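Local coordinates for protein epoxyqueuosine reductase (Streptococcus thermophilus, PDB 5D6S) that is a QueG-family reductase that binds cobalamin and two iron/sulfur clusters, with a predominantly helical C-terminal region, at residues A[114-119]-A[290-295]; A[294-299]-A[320-325]; A[328-333]-A[361-366]. All coordinates share one frame; numbering follows the deposited sequence.

Contact 1 of 3, residues A[114-119]-A[290-295]; sequences FKRGKI and MPELLP
Arg-116 turns its CG anti to the carbonyl carbon (chi1 -65°) and bends at chi3 (123°), which sets NE before the carbonyl of Met-290; Glu-292 has the same first rotamer (chi1 -63°), and its CG comes over the guanidinium. The two segments form a single antiparallel beta bridge, with Arg-116 and Glu-292 as a non-hydrogen-bonded pair, immediately before helix 293-296. Leu-293 N donates to Lys-115 O at 3.1 Å, and Gly-117 N to Pro-291 O at 3.0 Å. A third bond comes from a side chain: Arg-116 NE reaches Met-290 O at 2.8 Å, with the oxygen near the guanidinium plane. Glu-292 CG lies 3.6 Å from Arg-116 CZ, and the carboxylate and guanidinium planes are stacked almost parallel. The opposite charges, too far apart for a salt bridge, probably attract, but no N-H points at the carboxylate; Asp-287 forms the salt bridge with Arg-116, and Thr-112 the hydrogen bond with Glu-292 OE1. Toward the cobalamin side, Ile-119 CG2 packs on Pro-291 CD at 3.6 Å. At the other end, the Phe-114 ring has Glu-292 OE1 at its edge, while over one face Pro-295 CG makes a CH-pi contact 3.9 Å from the ring centroid.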
loop_
_atom_site.group_PDB
_atom_site.type_symbol
_atom_site.label_atom_id
_atom_site.label_comp_id
_atom_site.label_asym_id
_atom_site.label_seq_id
_atom_site.Cartn_x
_atom_site.Cartn_y
_atom_site.Cartn_z
ATOM N N PHE A 114 -2.736 -21.431 -15.036
ATOM C CA PHE A 114 -2.313 -20.925 -13.744
ATOM C C PHE A 114 -3.255 -19.919 -13.124
ATOM O O PHE A 114 -3.548 -18.875 -13.728
ATOM C CB PHE A 114 -0.979 -20.250 -13.909
ATOM C CG PHE A 114 0.088 -21.170 -14.396
ATOM C CD1 PHE A 114 0.362 -22.364 -13.705
ATOM C CD2 PHE A 114 0.830 -20.858 -15.530
ATOM C CE1 PHE A 114 1.346 -23.221 -14.148
ATOM C CE2 PHE A 114 1.822 -21.712 -15.973
ATOM C CZ PHE A 114 2.079 -22.891 -15.285
ATOM N N LYS A 115 -3.710 -20.203 -11.904
ATOM C CA LYS A 115 -4.605 -19.270 -11.219
ATOM C C LYS A 115 -3.814 -18.006 -10.831
ATOM O O LYS A 115 -2.597 -18.038 -10.647
ATOM C CB LYS A 115 -5.307 -19.910 -10.019
ATOM C CG LYS A 115 -5.590 -21.393 -10.185
ATOM C CD LYS A 115 -6.784 -21.890 -9.377
ATOM C CE LYS A 115 -6.707 -23.405 -9.219
ATOM N NZ LYS A 115 -8.039 -24.055 -9.275
ATOM N N ARG A 116 -4.537 -16.909 -10.691
ATOM C CA ARG A 116 -3.942 -15.587 -10.525
ATOM C C ARG A 116 -4.319 -14.972 -9.165
ATOM O O ARG A 116 -5.399 -15.219 -8.634
ATOM C CB ARG A 116 -4.420 -14.649 -11.633
ATOM C CG ARG A 116 -3.980 -15.025 -13.030
ATOM C CD ARG A 116 -4.550 -14.093 -14.102
ATOM N NE ARG A 116 -3.448 -13.509 -14.866
ATOM C CZ ARG A 116 -3.006 -13.947 -16.032
ATOM N NH1 ARG A 116 -1.961 -13.361 -16.604
ATOM N NH2 ARG A 116 -3.611 -14.950 -16.654
ATOM N N GLY A 117 -3.406 -14.184 -8.611
ATOM C CA GLY A 117 -3.707 -13.374 -7.445
ATOM C C GLY A 117 -3.932 -11.946 -7.883
ATOM O O GLY A 117 -3.686 -11.596 -9.038
ATOM N N LYS A 118 -4.439 -11.129 -6.973
ATOM C CA LYS A 118 -4.613 -9.698 -7.210
ATOM C C LYS A 118 -3.575 -8.930 -6.410
ATOM O O LYS A 118 -3.058 -9.393 -5.414
ATOM C CB LYS A 118 -6.002 -9.208 -6.789
ATOM C CG LYS A 118 -7.208 -9.933 -7.374
ATOM C CD LYS A 118 -8.475 -9.589 -6.576
ATOM C CE LYS A 118 -9.649 -10.507 -6.886
ATOM N NZ LYS A 118 -10.080 -10.410 -8.307
ATOM N N ILE A 119 -3.338 -7.708 -6.820
ATOM C CA ILE A 119 -2.333 -6.867 -6.217
ATOM C C ILE A 119 -2.817 -5.414 -6.376
ATOM O O ILE A 119 -3.134 -4.993 -7.464
ATOM C CB ILE A 119 -0.957 -7.108 -6.863
ATOM C CG1 ILE A 119 -0.092 -5.860 -6.524
ATOM C CG2 ILE A 119 -1.180 -7.451 -8.335
ATOM C CD1 ILE A 119 0.459 -4.957 -7.611
ATOM N N MET A 290 -2.189 -8.735 -11.977
ATOM C CA MET A 290 -2.914 -9.947 -11.578
ATOM C C MET A 290 -2.027 -11.123 -11.936
ATOM O O MET A 290 -2.301 -11.838 -12.887
ATOM C CB MET A 290 -4.278 -10.010 -12.266
ATOM C CG MET A 290 -5.236 -8.970 -11.712
ATOM S SD MET A 290 -6.961 -9.263 -12.089
ATOM C CE MET A 290 -7.736 -7.989 -11.085
ATOM N N PRO A 291 -0.936 -11.293 -11.174
ATOM C CA PRO A 291 0.099 -12.225 -11.556
ATOM C C PRO A 291 -0.264 -13.661 -11.333
ATOM O O PRO A 291 -0.989 -14.004 -10.402
ATOM C CB PRO A 291 1.278 -11.817 -10.679
ATOM C CG PRO A 291 0.660 -11.236 -9.473
ATOM C CD PRO A 291 -0.620 -10.612 -9.902
ATOM N N GLU A 292 0.217 -14.487 -12.241
ATOM C CA GLU A 292 0.008 -15.922 -12.179
ATOM C C GLU A 292 0.910 -16.407 -11.052
ATOM O O GLU A 292 2.107 -16.114 -11.030
ATOM C CB GLU A 292 0.373 -16.574 -13.527
ATOM C CG GLU A 292 -0.494 -16.125 -14.720
ATOM C CD GLU A 292 0.022 -16.644 -16.058
ATOM O OE1 GLU A 292 -0.563 -17.605 -16.623
ATOM O OE2 GLU A 292 1.052 -16.127 -16.523
ATOM N N LEU A 293 0.327 -17.125 -10.105
ATOM C CA LEU A 293 0.986 -17.399 -8.833
ATOM C C LEU A 293 2.150 -18.388 -8.930
ATOM O O LEU A 293 3.240 -18.084 -8.462
ATOM C CB LEU A 293 -0.033 -17.883 -7.809
ATOM C CG LEU A 293 -1.112 -16.798 -7.550
ATOM C CD1 LEU A 293 -2.351 -17.405 -6.910
ATOM C CD2 LEU A 293 -0.550 -15.675 -6.703
ATOM N N LEU A 294 1.949 -19.554 -9.542
ATOM C CA LEU A 294 3.007 -20.551 -9.571
ATOM C C LEU A 294 4.201 -20.065 -10.392
ATOM O O LEU A 294 5.365 -20.325 -10.012
ATOM C CB LEU A 294 2.491 -21.901 -10.066
ATOM C CG LEU A 294 1.577 -22.616 -9.069
ATOM C CD1 LEU A 294 0.736 -23.664 -9.780
ATOM C CD2 LEU A 294 2.402 -23.231 -7.938
ATOM N N PRO A 295 3.940 -19.345 -11.504
ATOM C CA PRO A 295 5.090 -18.773 -12.226
ATOM C C PRO A 295 5.764 -17.697 -11.395
ATOM O O PRO A 295 7.000 -17.588 -11.406
ATOM C CB PRO A 295 4.473 -18.174 -13.495
ATOM C CG PRO A 295 3.208 -18.939 -13.714
ATOM C CD PRO A 295 2.716 -19.325 -12.324
#

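Contact 2 of 3, residues A[294-299]-A[320-325]; sequences LPFLEL and ILQRNA
Gln-322 sends its amide nitrogen from helix 318-331 to two carbonyls of the type I beta turn from Phe-296 to Leu-299, and this pair of bonds is a compact example of how a side chain can satisfy a turn. The glutamine chain is extended beyond CG, with CD anti to CA (chi2 179°). NE2 donates to Phe-296 O at 3.0 Å, in the carbonyl plane on a lone pair, and to Leu-299 O at 3.1 Å, where the donor is tilted from the carbonyl plane. These acceptors belong to the first and last residues of the turn. Phe-296 O is gripped twice, since it also takes the backbone N-H of Leu-299, the bond that closes the turn. The other end of the amide is engaged too: OE1 accepts from Lys-318 NZ, one helical turn back, which is consistent with the amide orientation modelled.

Apolar contacts flank this polar centre. Phe-296, with CG anti to the backbone N (chi1 -168°), presents the edge of its ring to Leu-321, CZ lying 3.5 Å from Leu-321 CB. Its plane stands almost perpendicular to the glutamine amide, and Phe-308 of helix 301-308 adds an edge-to-face partner. Leu-297 slides past Gln-322 in the opposite direction, its CD2 3.8 Å from Gln-322 CB and 4.0 Å from Ala-325 CB. The arrangement is that of a type I turn fastened to the flank of a neighbouring helix, within the helical C-terminal region, which is probably HEAT-like as in other QueG proteins.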
loop_
_atom_site.group_PDB
_atom_site.type_symbol
_atom_site.label_atom_id
_atom_site.label_comp_id
_atom_site.label_asym_id
_atom_site.label_seq_id
_atom_site.Cartn_x
_atom_site.Cartn_y
_atom_site.Cartn_z
ATOM N N LEU A 294 1.949 -19.554 -9.542
ATOM C CA LEU A 294 3.007 -20.551 -9.571
ATOM C C LEU A 294 4.201 -20.065 -10.392
ATOM O O LEU A 294 5.365 -20.325 -10.012
ATOM C CB LEU A 294 2.491 -21.901 -10.066
ATOM C CG LEU A 294 1.577 -22.616 -9.069
ATOM C CD1 LEU A 294 0.736 -23.664 -9.780
ATOM C CD2 LEU A 294 2.402 -23.231 -7.938
ATOM N N PRO A 295 3.940 -19.345 -11.504
ATOM C CA PRO A 295 5.090 -18.773 -12.226
ATOM C C PRO A 295 5.764 -17.697 -11.395
ATOM O O PRO A 295 7.000 -17.588 -11.406
ATOM C CB PRO A 295 4.473 -18.174 -13.495
ATOM C CG PRO A 295 3.208 -18.939 -13.714
ATOM C CD PRO A 295 2.716 -19.325 -12.324
ATOM N N PHE A 296 4.969 -16.937 -10.648
ATOM C CA PHE A 296 5.527 -15.971 -9.696
ATOM C C PHE A 296 6.467 -16.608 -8.663
ATOM O O PHE A 296 7.513 -16.048 -8.346
ATOM C CB PHE A 296 4.422 -15.261 -8.963
ATOM C CG PHE A 296 4.887 -14.069 -8.198
ATOM C CD1 PHE A 296 5.250 -12.915 -8.860
ATOM C CD2 PHE A 296 4.968 -14.108 -6.813
ATOM C CE1 PHE A 296 5.687 -11.813 -8.164
ATOM C CE2 PHE A 296 5.380 -13.004 -6.105
ATOM C CZ PHE A 296 5.733 -11.851 -6.782
ATOM N N LEU A 297 6.100 -17.790 -8.169
ATOM C CA LEU A 297 6.959 -18.527 -7.246
ATOM C C LEU A 297 8.215 -19.056 -7.890
ATOM O O LEU A 297 9.051 -19.569 -7.191
ATOM C CB LEU A 297 6.208 -19.688 -6.596
ATOM C CG LEU A 297 5.027 -19.320 -5.706
ATOM C CD1 LEU A 297 4.304 -20.554 -5.208
ATOM C CD2 LEU A 297 5.496 -18.501 -4.531
ATOM N N GLU A 298 8.354 -18.969 -9.209
ATOM C CA GLU A 298 9.595 -19.407 -9.875
ATOM C C GLU A 298 10.604 -18.274 -9.970
ATOM O O GLU A 298 11.757 -18.486 -10.294
ATOM C CB GLU A 298 9.349 -19.916 -11.302
ATOM C CG GLU A 298 8.453 -21.126 -11.429
ATOM C CD GLU A 298 8.975 -22.334 -10.675
ATOM O OE1 GLU A 298 10.189 -22.632 -10.749
ATOM O OE2 GLU A 298 8.137 -22.992 -10.011
ATOM N N LEU A 299 10.195 -17.062 -9.679
ATOM C CA LEU A 299 11.090 -15.932 -9.880
ATOM C C LEU A 299 12.271 -15.927 -8.928
ATOM O O LEU A 299 12.144 -16.271 -7.760
ATOM C CB LEU A 299 10.319 -14.622 -9.736
ATOM C CG LEU A 299 9.284 -14.417 -10.851
ATOM C CD1 LEU A 299 8.324 -13.284 -10.532
ATOM C CD2 LEU A 299 10.006 -14.126 -12.162
ATOM N N ILE A 320 8.522 -11.261 0.499
ATOM C CA ILE A 320 7.211 -11.040 1.099
ATOM C C ILE A 320 6.068 -11.361 0.113
ATOM O O ILE A 320 5.046 -11.941 0.478
ATOM C CB ILE A 320 7.025 -9.624 1.659
ATOM C CG1 ILE A 320 7.368 -8.562 0.623
ATOM C CG2 ILE A 320 7.839 -9.431 2.920
ATOM C CD1 ILE A 320 6.770 -7.228 0.975
ATOM N N LEU A 321 6.285 -11.058 -1.148
ATOM C CA LEU A 321 5.288 -11.373 -2.160
ATOM C C LEU A 321 5.151 -12.860 -2.404
ATOM O O LEU A 321 4.041 -13.348 -2.518
ATOM C CB LEU A 321 5.607 -10.643 -3.467
ATOM C CG LEU A 321 5.734 -9.121 -3.292
ATOM C CD1 LEU A 321 5.981 -8.462 -4.630
ATOM C CD2 LEU A 321 4.471 -8.550 -2.664
ATOM N N GLN A 322 6.262 -13.598 -2.461
ATOM C CA GLN A 322 6.171 -15.039 -2.673
ATOM C C GLN A 322 5.525 -15.730 -1.472
ATOM O O GLN A 322 4.739 -16.660 -1.643
ATOM C CB GLN A 322 7.533 -15.622 -3.022
ATOM C CG GLN A 322 7.995 -15.147 -4.400
ATOM C CD GLN A 322 9.363 -15.656 -4.818
ATOM O OE1 GLN A 322 10.220 -15.944 -3.977
ATOM N NE2 GLN A 322 9.583 -15.745 -6.131
ATOM N N ARG A 323 5.840 -15.268 -0.258
ATOM C CA ARG A 323 5.124 -15.749 0.911
ATOM C C ARG A 323 3.608 -15.580 0.685
ATOM O O ARG A 323 2.833 -16.492 0.910
ATOM C CB ARG A 323 5.556 -14.991 2.208
ATOM C CG ARG A 323 4.474 -15.035 3.282
ATOM C CD ARG A 323 4.862 -14.664 4.691
ATOM N NE ARG A 323 4.962 -13.251 5.137
ATOM C CZ ARG A 323 4.602 -12.145 4.498
ATOM N NH1 ARG A 323 4.050 -12.133 3.296
ATOM N NH2 ARG A 323 4.813 -10.993 5.092
ATOM N N ASN A 324 3.209 -14.367 0.298
ATOM C CA ASN A 324 1.806 -14.041 0.112
ATOM C C ASN A 324 1.171 -14.894 -0.981
ATOM O O ASN A 324 0.021 -15.305 -0.872
ATOM C CB ASN A 324 1.633 -12.562 -0.252
ATOM C CG ASN A 324 2.107 -11.640 0.846
ATOM O OD1 ASN A 324 2.242 -12.053 1.993
ATOM N ND2 ASN A 324 2.348 -10.387 0.510
ATOM N N ALA A 325 1.942 -15.179 -2.012
ATOM C CA ALA A 325 1.460 -15.973 -3.113
ATOM C C ALA A 325 1.186 -17.382 -2.654
ATOM O O ALA A 325 0.201 -17.999 -3.083
ATOM C CB ALA A 325 2.472 -15.955 -4.266
#

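Contact 3 of 3, residues A[328-333]-A[361-366]; sequences ALANLH and LGEIVK
Helix 318-331 ends in a Schellman motif with positive phi at His-333 (51°), and the CA of this residue lies 4.3 Å from the CA of Ile-364, at the end of helix 351-364. Two helix C-termini thus meet side by side in the probably HEAT-like helical region, and the contact illustrates how helix ends can be joined by packing without a hydrogen bond between them.

Ile-364 fills the inner side of the junction. Its CG1 branch stands anti to the carbonyl carbon (chi1 -73°) and lies 3.9 Å from His-333 CA, while CD1 continues inward to Ala-330 CA, also at 3.9 Å, and touches Leu-329 O. The CG2 branch runs against the carbonyl of His-333. Ile-338 and Leu-341 of helix 338-347 also pack on Ile-364. Beside it, the CB atoms of Ala-330 and Glu-363 meet at 4.1 Å. The glutamate chain then bends at chi2 (8°), and its OE1 forms a salt bridge with Lys-396, whose NZ also bonds to Gly-362 O.

Toward solvent, the His-333 ring is sandwiched between its own helix end and Lys-366. Ala-330 O lies over one face, offset toward the rim. Glu-363 O sits at the edge, in the ring plane, 3.6 Å from ND1. The lysine ammonium and the glutamate carboxylate nearby would probably pull the ionisation of the imidazole in opposite directions. Over the opposite face the extended lysine chain crosses obliquely, making a CH-pi contact with its CE 4.0 Å from the ring centroid.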
loop_
_atom_site.group_PDB
_atom_site.type_symbol
_atom_site.label_atom_id
_atom_site.label_comp_id
_atom_site.label_asym_id
_atom_site.label_seq_id
_atom_site.Cartn_x
_atom_site.Cartn_y
_atom_site.Cartn_z
ATOM N N ALA A 328 -2.021 -17.201 -1.028
ATOM C CA ALA A 328 -3.116 -17.102 -1.989
ATOM C C ALA A 328 -3.444 -18.485 -2.510
ATOM O O ALA A 328 -4.604 -18.911 -2.490
ATOM C CB ALA A 328 -2.723 -16.194 -3.149
ATOM N N LEU A 329 -2.411 -19.201 -2.958
ATOM C CA LEU A 329 -2.597 -20.579 -3.414
ATOM C C LEU A 329 -3.298 -21.460 -2.369
ATOM O O LEU A 329 -4.131 -22.292 -2.724
ATOM C CB LEU A 329 -1.268 -21.200 -3.790
ATOM C CG LEU A 329 -0.723 -20.614 -5.064
ATOM C CD1 LEU A 329 0.709 -21.100 -5.259
ATOM C CD2 LEU A 329 -1.580 -20.985 -6.255
ATOM N N ALA A 330 -2.970 -21.277 -1.092
ATOM C CA ALA A 330 -3.660 -22.026 -0.072
ATOM C C ALA A 330 -5.138 -21.591 0.033
ATOM O O ALA A 330 -6.030 -22.413 0.151
ATOM C CB ALA A 330 -2.949 -21.866 1.252
ATOM N N ASN A 331 -5.386 -20.287 -0.019
ATOM C CA ASN A 331 -6.752 -19.766 -0.009
ATOM C C ASN A 331 -7.609 -20.193 -1.202
ATOM O O ASN A 331 -8.826 -20.306 -1.078
ATOM C CB ASN A 331 -6.732 -18.240 0.087
ATOM C CG ASN A 331 -6.373 -17.775 1.471
ATOM O OD1 ASN A 331 -6.462 -18.558 2.445
ATOM N ND2 ASN A 331 -5.950 -16.521 1.589
ATOM N N LEU A 332 -6.978 -20.453 -2.343
ATOM C CA LEU A 332 -7.656 -21.060 -3.476
ATOM C C LEU A 332 -7.751 -22.593 -3.438
ATOM O O LEU A 332 -8.303 -23.174 -4.376
ATOM C CB LEU A 332 -6.964 -20.660 -4.773
ATOM C CG LEU A 332 -6.984 -19.165 -5.051
ATOM C CD1 LEU A 332 -5.980 -18.822 -6.133
ATOM C CD2 LEU A 332 -8.384 -18.720 -5.450
ATOM N N HIS A 333 -7.230 -23.251 -2.395
ATOM C CA HIS A 333 -7.203 -24.732 -2.331
ATOM C C HIS A 333 -6.622 -25.411 -3.586
ATOM O O HIS A 333 -7.094 -26.479 -4.002
ATOM C CB HIS A 333 -8.609 -25.252 -2.079
ATOM C CG HIS A 333 -9.293 -24.556 -0.957
ATOM N ND1 HIS A 333 -9.000 -24.824 0.362
ATOM C CD2 HIS A 333 -10.227 -23.577 -0.948
ATOM C CE1 HIS A 333 -9.722 -24.036 1.137
ATOM N NE2 HIS A 333 -10.476 -23.273 0.368
ATOM N N LEU A 361 -0.115 -26.752 2.728
ATOM C CA LEU A 361 -0.539 -28.130 2.448
ATOM C C LEU A 361 -1.693 -28.570 3.344
ATOM O O LEU A 361 -2.573 -29.304 2.899
ATOM C CB LEU A 361 0.615 -29.093 2.551
ATOM C CG LEU A 361 1.668 -28.960 1.456
ATOM C CD1 LEU A 361 2.854 -29.824 1.809
ATOM C CD2 LEU A 361 1.147 -29.347 0.092
ATOM N N GLY A 362 -1.715 -28.096 4.584
ATOM C CA GLY A 362 -2.802 -28.433 5.485
ATOM C C GLY A 362 -4.127 -27.819 5.074
ATOM O O GLY A 362 -5.193 -28.240 5.514
ATOM N N GLU A 363 -4.056 -26.813 4.233
ATOM C CA GLU A 363 -5.236 -26.137 3.756
ATOM C C GLU A 363 -5.737 -26.793 2.459
ATOM O O GLU A 363 -6.941 -27.007 2.279
ATOM C CB GLU A 363 -4.875 -24.651 3.512
ATOM C CG GLU A 363 -5.248 -23.633 4.603
ATOM C CD GLU A 363 -5.781 -24.208 5.905
ATOM O OE1 GLU A 363 -5.026 -24.841 6.667
ATOM O OE2 GLU A 363 -6.979 -23.995 6.165
ATOM N N ILE A 364 -4.801 -27.019 1.533
ATOM C CA ILE A 364 -5.084 -27.504 0.184
ATOM C C ILE A 364 -5.522 -28.966 0.190
ATOM O O ILE A 364 -6.523 -29.305 -0.419
ATOM C CB ILE A 364 -3.842 -27.301 -0.731
ATOM C CG1 ILE A 364 -3.681 -25.813 -1.055
ATOM C CG2 ILE A 364 -3.961 -28.083 -2.023
ATOM C CD1 ILE A 364 -2.291 -25.392 -1.485
ATOM N N VAL A 365 -4.774 -29.829 0.869
ATOM C CA VAL A 365 -5.071 -31.266 0.874
ATOM C C VAL A 365 -6.155 -31.574 1.909
ATOM O O VAL A 365 -5.859 -31.832 3.077
ATOM C CB VAL A 365 -3.824 -32.082 1.185
ATOM C CG1 VAL A 365 -4.141 -33.563 1.167
ATOM C CG2 VAL A 365 -2.715 -31.759 0.189
ATOM N N LYS A 366 -7.415 -31.534 1.478
ATOM C CA LYS A 366 -8.547 -31.602 2.407
ATOM C C LYS A 366 -8.754 -33.000 2.978
ATOM O O LYS A 366 -9.052 -33.128 4.168
ATOM C CB LYS A 366 -9.813 -31.084 1.740
ATOM C CG LYS A 366 -9.799 -29.573 1.540
ATOM C CD LYS A 366 -11.102 -29.059 0.951
ATOM C CE LYS A 366 -11.313 -27.574 1.234
ATOM N NZ LYS A 366 -12.664 -27.090 0.805
#

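In the fold
Helices 293-296 and 318-331 link the three contacts. Contacts 1 and 2 share Leu-294 and Pro-295 and have centres about 9 Å apart; contact 3 lies about 15 Å from each and farther from the centre of the chain. Contact 2 is buried, whereas contacts 1 and 3 mix buried and exposed residues. The chemistry follows position: contact 1 ties a loop to a helix start mainly through backbone bonds, contact 2 relies on one side-chain amide among apolar groups, and contact 3 packs helix ends with a lysine-histidine CH-pi contact on the exposed side. Leu-329 joins them, its CD2 3.7 Å from Leu-293 CD1 and its CD1 3.6 Å from Leu-297 CD1.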